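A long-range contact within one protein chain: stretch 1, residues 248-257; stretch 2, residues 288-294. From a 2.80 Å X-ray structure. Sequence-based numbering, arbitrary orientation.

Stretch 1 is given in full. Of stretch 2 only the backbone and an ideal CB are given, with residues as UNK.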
# COMPACT_ATOMS: atom_id res chain seq x y z
N SER A 248 -0.16 -23.75 12.35
CA SER A 248 0.06 -22.84 13.47
C SER A 248 -1.28 -22.25 13.95
O SER A 248 -1.47 -22.01 15.15
CB SER A 248 1.03 -21.73 13.09
OG SER A 248 2.23 -22.28 12.55
N VAL A 249 -2.20 -22.02 13.01
CA VAL A 249 -3.56 -21.57 13.35
C VAL A 249 -4.28 -22.60 14.22
O VAL A 249 -4.72 -22.28 15.32
CB VAL A 249 -4.39 -21.27 12.07
CG1 VAL A 249 -5.88 -21.34 12.36
CG2 VAL A 249 -4.02 -19.90 11.50
N GLU A 250 -4.40 -23.83 13.73
CA GLU A 250 -4.98 -24.94 14.49
C GLU A 250 -4.43 -25.04 15.91
O GLU A 250 -5.17 -24.95 16.91
CB GLU A 250 -4.74 -26.25 13.75
CG GLU A 250 -5.56 -26.44 12.47
CD GLU A 250 -5.15 -27.70 11.69
OE1 GLU A 250 -5.12 -28.81 12.28
OE2 GLU A 250 -4.88 -27.56 10.46
N GLU A 251 -3.11 -25.20 16.00
CA GLU A 251 -2.48 -25.49 17.28
C GLU A 251 -2.52 -24.33 18.24
O GLU A 251 -2.77 -24.53 19.43
CB GLU A 251 -1.04 -25.96 17.07
CG GLU A 251 -0.99 -27.37 16.48
CD GLU A 251 0.41 -27.82 16.14
OE1 GLU A 251 1.07 -27.13 15.34
OE2 GLU A 251 0.85 -28.86 16.68
N THR A 252 -2.29 -23.13 17.73
CA THR A 252 -2.42 -21.91 18.53
C THR A 252 -3.86 -21.75 19.03
O THR A 252 -4.09 -21.47 20.22
CB THR A 252 -2.02 -20.65 17.70
OG1 THR A 252 -0.69 -20.82 17.20
CG2 THR A 252 -2.12 -19.38 18.53
N ALA A 253 -4.82 -21.96 18.13
CA ALA A 253 -6.23 -21.84 18.48
C ALA A 253 -6.57 -22.78 19.62
O ALA A 253 -7.32 -22.40 20.51
CB ALA A 253 -7.13 -22.12 17.26
N LYS A 254 -6.04 -24.00 19.65
CA LYS A 254 -6.46 -24.85 20.76
C LYS A 254 -5.55 -24.66 21.97
O LYS A 254 -5.95 -24.94 23.11
CB LYS A 254 -6.57 -26.33 20.37
CG LYS A 254 -7.93 -26.87 20.90
CD LYS A 254 -8.12 -28.39 20.92
CE LYS A 254 -9.09 -28.83 22.05
NZ LYS A 254 -9.98 -27.73 22.56
N TRP A 255 -4.35 -24.14 21.75
CA TRP A 255 -3.50 -23.77 22.87
C TRP A 255 -4.17 -22.64 23.63
O TRP A 255 -4.13 -22.57 24.86
CB TRP A 255 -2.10 -23.35 22.39
CG TRP A 255 -1.17 -23.01 23.49
CD1 TRP A 255 -0.39 -23.86 24.20
CD2 TRP A 255 -0.89 -21.70 23.97
NE1 TRP A 255 0.35 -23.16 25.14
CE2 TRP A 255 0.06 -21.83 25.01
CE3 TRP A 255 -1.35 -20.42 23.63
CZ2 TRP A 255 0.56 -20.74 25.71
CZ3 TRP A 255 -0.86 -19.34 24.34
CH2 TRP A 255 0.08 -19.50 25.36
N LEU A 256 -4.80 -21.73 22.89
CA LEU A 256 -5.48 -20.63 23.53
C LEU A 256 -6.71 -21.12 24.29
O LEU A 256 -6.89 -20.77 25.47
CB LEU A 256 -5.87 -19.58 22.50
CG LEU A 256 -4.74 -18.62 22.13
CD1 LEU A 256 -5.20 -17.64 21.04
CD2 LEU A 256 -4.22 -17.88 23.36
N GLN A 257 -7.53 -21.96 23.64
CA GLN A 257 -8.69 -22.56 24.30
C GLN A 257 -8.29 -23.22 25.62
O GLN A 257 -8.96 -23.05 26.64
CB GLN A 257 -9.36 -23.57 23.37
CG GLN A 257 -10.01 -22.98 22.11
CD GLN A 257 -10.45 -24.06 21.12
OE1 GLN A 257 -10.74 -25.18 21.51
NE2 GLN A 257 -10.50 -23.71 19.83
N UNK A 288 -14.62 -12.88 21.54
CA UNK A 288 -14.07 -13.99 20.75
C UNK A 288 -12.75 -13.65 20.00
O UNK A 288 -12.63 -12.60 19.38
CB UNK A 288 -15.12 -14.44 19.73
N UNK A 289 -11.75 -14.51 20.11
CA UNK A 289 -10.50 -14.34 19.35
C UNK A 289 -10.37 -15.30 18.17
O UNK A 289 -10.43 -16.52 18.36
CB UNK A 289 -9.30 -14.53 20.28
N UNK A 290 -10.17 -14.78 16.97
CA UNK A 290 -10.03 -15.64 15.79
C UNK A 290 -8.54 -15.81 15.43
O UNK A 290 -7.78 -14.84 15.47
CB UNK A 290 -10.80 -15.05 14.61
N UNK A 291 -8.12 -17.03 15.13
CA UNK A 291 -6.78 -17.24 14.57
C UNK A 291 -6.86 -17.59 13.09
O UNK A 291 -7.54 -18.55 12.71
CB UNK A 291 -6.05 -18.35 15.33
N UNK A 292 -6.13 -16.83 12.28
CA UNK A 292 -6.21 -16.94 10.82
C UNK A 292 -4.84 -16.76 10.14
O UNK A 292 -3.90 -16.27 10.75
CB UNK A 292 -7.19 -15.90 10.28
N UNK A 293 -4.75 -17.12 8.86
CA UNK A 293 -3.50 -17.01 8.10
C UNK A 293 -3.43 -15.70 7.32
O UNK A 293 -2.46 -14.96 7.44
CB UNK A 293 -3.36 -18.19 7.14
N UNK A 294 -4.46 -15.48 6.50
CA UNK A 294 -4.68 -14.26 5.70
C UNK A 294 -6.14 -14.33 5.23
O UNK A 294 -6.49 -15.24 4.46
CB UNK A 294 -3.71 -14.16 4.52

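Stretch 1 is helical throughout, and the strand, which ends at residue 292, runs nearly antiparallel to it: the N-to-C directions differ by 158° and the axes approach to 7.7 Å. Val249, Thr252, Ala253 and Leu256 form the helix surface in contact, so what it offers is mostly methyl groups. The main-chain N atoms of residues 252 to 257 are already hydrogen-bonded within the helix, and Thr252 OG1 gives a very short bond of 2.5 Å to Ser248 O. Few polar groups are therefore left for a partner, and the strand can be read chiefly by shape.

Position 288 has extended angles (-92/132), and its ideal CB has nothing of the helix within 5.5 Å. The helix imposes no choice here. The residue is Val288, with no contact to stretch 1.

At position 289 CA-to-CB points toward the helix, but the ideal CB stands 5.2 Å from Leu256 CD1, leaving a gap for a side chain of moderate length. Leu, Ile, Val or Met would all suit this apolar neighbour, and phi/psi of -105/124 is comfortable for a beta-branched residue. The deposited residue is Ile289, with chi1 m and chi2 t. Its CG2 lies 4.5 Å from Leu256 CD1, a loose apolar contact.

Position 290 points away, as alternation along a strand requires, and its ideal CB finds no helix atom within 5.5 Å. Many residues would be compatible with stretch 1; Val290 is deposited and does not touch it.

Position 291 is the centre of the contact. Its CA is 5.5 Å from the CA of Val249, and its CB points toward the helix. The ideal CB lies 4.2 Å from Val249 O, 4.4 Å from Ala253 CB and 5.2 Å from Thr252 CG2. Helix atoms stand close to the CB, which favours a small side chain such as Ala, Ser, Cys or perhaps Val; Val249 O already accepts a bond from Ala253 N, so a donor is not needed there. The residue is Cys291, which has the largest covered area of either stretch, 89 Å². With chi1 at -57° (m), its SG lies 4.0 Å from Ala253 CA, 4.1 Å from Leu256 CD1 and 4.2 Å from Thr252 CG2. The sulfur thus packs among three helix residues without a hydrogen bond to any of them. Its backbone contributes too: Val249 CG1 is 3.3 Å from Cys291 O.

Position 292 points away, with its ideal CB 5.2 Å from Val249 CG2. Little is demanded of the side chain, and Ala292 is found; contact comes through its backbone, Val249 CG2 lying 3.5 Å from Ala292 C.

At position 293 the chain has left the strand (-95/-55) and CB points sideways, 4.7 Å from Val249 CG2. A methyl-bearing side chain, Thr, Val or Ile, could reach that group, though polar ones remain possible. Thr293, with chi1 p, places CG2 3.9 Å from Val249 CG2.

Position 294 is out of reach and therefore unconstrained by the helix; it is Val294.

Stretch 2 288-294: VIVCATV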
# COMPACT_ATOMS: atom_id res chain seq x y z
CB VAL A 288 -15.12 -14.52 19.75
CG1 VAL A 288 -14.47 -15.25 18.57
CG2 VAL A 288 -16.14 -15.40 20.47
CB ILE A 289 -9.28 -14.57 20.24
CG1 ILE A 289 -9.21 -13.50 21.33
CG2 ILE A 289 -8.03 -14.59 19.39
CD1 ILE A 289 -8.06 -13.67 22.26
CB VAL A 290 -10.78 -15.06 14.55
CG1 VAL A 290 -10.40 -15.80 13.28
CG2 VAL A 290 -12.29 -15.11 14.74
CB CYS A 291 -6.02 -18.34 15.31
SG CYS A 291 -5.83 -18.08 17.04
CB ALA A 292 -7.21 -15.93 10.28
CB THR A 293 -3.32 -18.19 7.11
OG1 THR A 293 -4.57 -18.45 6.46
CG2 THR A 293 -2.88 -19.44 7.84
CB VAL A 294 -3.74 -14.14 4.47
CG1 VAL A 294 -4.36 -13.25 3.42
CG2 VAL A 294 -2.36 -13.63 4.86
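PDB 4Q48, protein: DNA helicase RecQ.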